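Local coordinates for protein bacterial leucyl aminopeptidase (Legionella pneumophila, PDB 6ESL) that probably removes amino-terminal residues, leucine in particular, from peptides as a secreted zinc aminopeptidase of family M28, at residues 186-191 / 209-214. Residues are numbered along the deposited sequence; the frame is centred on the assembly and turned at random.
With ZN (zinc ion), chain F.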
loop_
_atom_site.group_PDB
_atom_site.type_symbol
_atom_site.label_atom_id
_atom_site.label_comp_id
_atom_site.label_asym_id
_atom_site.label_seq_id
_atom_site.Cartn_x
_atom_site.Cartn_y
_atom_site.Cartn_z
ATOM N N TYR B 186 14.264 27.203 18.126
ATOM C CA TYR B 186 14.963 27.340 16.865
ATOM C C TYR B 186 14.605 28.658 16.208
ATOM O O TYR B 186 13.412 28.985 16.066
ATOM C CB TYR B 186 14.603 26.202 15.893
ATOM C CG TYR B 186 15.124 24.865 16.359
ATOM C CD1 TYR B 186 16.434 24.474 16.100
ATOM C CD2 TYR B 186 14.326 24.015 17.102
ATOM C CE1 TYR B 186 16.969 23.293 16.623
ATOM C CE2 TYR B 186 14.797 22.780 17.550
ATOM C CZ TYR B 186 16.163 22.426 17.286
ATOM O OH TYR B 186 16.702 21.235 17.785
ATOM N N LYS B 187 15.619 29.402 15.793
ATOM C CA LYS B 187 15.305 30.695 15.172
ATOM C C LYS B 187 14.731 30.645 13.761
ATOM O O LYS B 187 14.012 31.556 13.372
ATOM C CB LYS B 187 16.504 31.632 15.232
ATOM C CG LYS B 187 17.751 31.063 14.637
ATOM C CD LYS B 187 18.877 32.095 14.649
ATOM C CE LYS B 187 19.558 32.184 16.021
ATOM N NZ LYS B 187 20.899 32.793 15.738
ATOM N N GLN B 188 15.010 29.583 12.985
ATOM C CA GLN B 188 14.334 29.404 11.647
ATOM C C GLN B 188 12.855 29.053 11.762
ATOM O O GLN B 188 12.514 28.014 12.354
ATOM C CB GLN B 188 15.046 28.320 10.835
ATOM C CG GLN B 188 14.596 28.003 9.417
ATOM C CD GLN B 188 15.375 26.830 8.900
ATOM O OE1 GLN B 188 15.123 25.673 9.366
ATOM N NE2 GLN B 188 16.348 27.061 7.967
ATOM N N PRO B 189 11.960 29.889 11.236
ATOM C CA PRO B 189 10.549 29.553 11.149
ATOM C C PRO B 189 10.267 28.670 9.978
ATOM O O PRO B 189 11.078 28.632 8.987
ATOM C CB PRO B 189 9.873 30.875 10.895
ATOM C CG PRO B 189 10.904 31.706 10.217
ATOM C CD PRO B 189 12.269 31.162 10.486
ATOM N N SER B 190 9.140 27.918 10.092
ATOM C CA SER B 190 8.566 27.319 8.951
ATOM C C SER B 190 7.787 28.395 8.091
ATOM O O SER B 190 7.130 29.284 8.623
ATOM C CB SER B 190 7.689 26.112 9.272
ATOM O OG SER B 190 8.399 25.002 9.860
ATOM N N LEU B 191 7.833 28.220 6.769
ATOM C CA LEU B 191 7.098 29.063 5.800
ATOM C C LEU B 191 5.871 28.336 5.311
ATOM O O LEU B 191 5.965 27.268 4.691
ATOM C CB LEU B 191 7.954 29.383 4.616
ATOM C CG LEU B 191 7.238 30.127 3.439
ATOM C CD1 LEU B 191 6.624 31.450 3.951
ATOM C CD2 LEU B 191 8.273 30.310 2.339
ATOM N N HIS B 209 11.550 20.485 3.100
ATOM C CA HIS B 209 12.226 21.073 4.214
ATOM C C HIS B 209 13.353 21.949 3.724
ATOM O O HIS B 209 14.019 21.590 2.844
ATOM C CB HIS B 209 12.620 20.079 5.301
ATOM C CG HIS B 209 13.717 19.140 4.980
ATOM N ND1 HIS B 209 15.018 19.378 5.288
ATOM C CD2 HIS B 209 13.691 17.902 4.451
ATOM C CE1 HIS B 209 15.747 18.347 4.937
ATOM N NE2 HIS B 209 14.961 17.454 4.416
ATOM N N MET B 210 13.582 23.058 4.408
ATOM C CA MET B 210 14.459 24.087 3.885
ATOM C C MET B 210 15.870 23.933 4.494
ATOM O O MET B 210 16.851 24.613 4.045
ATOM C CB MET B 210 13.881 25.488 4.249
ATOM C CG MET B 210 13.984 25.878 5.715
ATOM S SD MET B 210 13.472 27.599 5.932
ATOM C CE MET B 210 11.720 27.543 5.868
ATOM N N ASP B 211 15.975 23.160 5.565
ATOM C CA ASP B 211 17.162 23.130 6.390
ATOM C C ASP B 211 18.202 22.075 6.034
ATOM O O ASP B 211 17.947 21.177 5.235
ATOM C CB ASP B 211 16.800 23.017 7.896
ATOM C CG ASP B 211 16.192 21.653 8.249
ATOM O OD1 ASP B 211 15.312 21.225 7.501
ATOM O OD2 ASP B 211 16.603 21.075 9.286
ATOM N N THR B 212 19.357 22.219 6.688
ATOM C CA THR B 212 20.487 21.324 6.640
ATOM C C THR B 212 21.081 21.171 7.999
ATOM O O THR B 212 20.630 21.782 9.015
ATOM C CB THR B 212 21.609 21.900 5.730
ATOM O OG1 THR B 212 22.212 23.084 6.377
ATOM C CG2 THR B 212 21.082 22.219 4.355
ATOM N N LEU B 213 22.116 20.361 8.070
ATOM C CA LEU B 213 22.940 20.295 9.281
ATOM C C LEU B 213 23.807 21.592 9.395
ATOM O O LEU B 213 23.847 22.433 8.483
ATOM C CB LEU B 213 23.838 19.050 9.265
ATOM C CG LEU B 213 23.300 17.646 9.188
ATOM C CD1 LEU B 213 24.315 16.654 9.626
ATOM C CD2 LEU B 213 22.083 17.673 10.043
ATOM N N ASP B 214 24.506 21.689 10.514
ATOM C CA ASP B 214 25.557 22.654 10.697
ATOM C C ASP B 214 26.836 22.350 9.942
ATOM O O ASP B 214 26.978 21.315 9.300
ATOM C CB ASP B 214 25.905 22.852 12.173
ATOM C CG ASP B 214 24.729 23.283 13.007
ATOM O OD1 ASP B 214 24.139 24.335 12.690
ATOM O OD2 ASP B 214 24.389 22.510 13.954
HETATM ZN ZN ZN F . 15.662 15.468 3.931
HETATM O O HOH W 1 16.211 13.385 3.540
#
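The loop that follows the zinc ligand H209 in this M28 aminopeptidase illustrates how a second shell can combine polar bonds with plain van der Waals contact, the latter alone joining it to strand 188-195, two positions over in the sheet beyond strand 248-253. Zinc is bound by H209 NE2 at 2.2 Å, with D222, D284 and a water also in its shell. On the far side of the same imidazole, H209 ND1 donates to D211 OD1 (2.9 Å, 141° at the hydrogen), a bent bond that meets the oxygen from above the carboxylate plane. The other oxygen, D211 OD2, is hydrogen-bonded to the backbone N of E257, a ligand of the second zinc, which shares D222 with the first.

Behind this His-carboxylate pair stands Q188. Its CG lies anti to the backbone N (chi1 -177°) and the chain runs out extended, so that the amide meets M210 end on, NE2 lying 3.5 Å from M210 CG. Q188 OE1 rests 3.5 Å from D211 CB, the amide plane almost perpendicular to the carboxylate; both amide ends have hydrogen-bond partners outside the two segments, NE2 pairing with R146 O. M210 bends at chi3 (78°), bringing CE within 3.4 Å of P189 O and 4.4 Å of L191 CB. P189 O, buried here, has no polar partner in the model. By accepting from ND1, D211 would be expected to make the imidazole a stronger zinc donor.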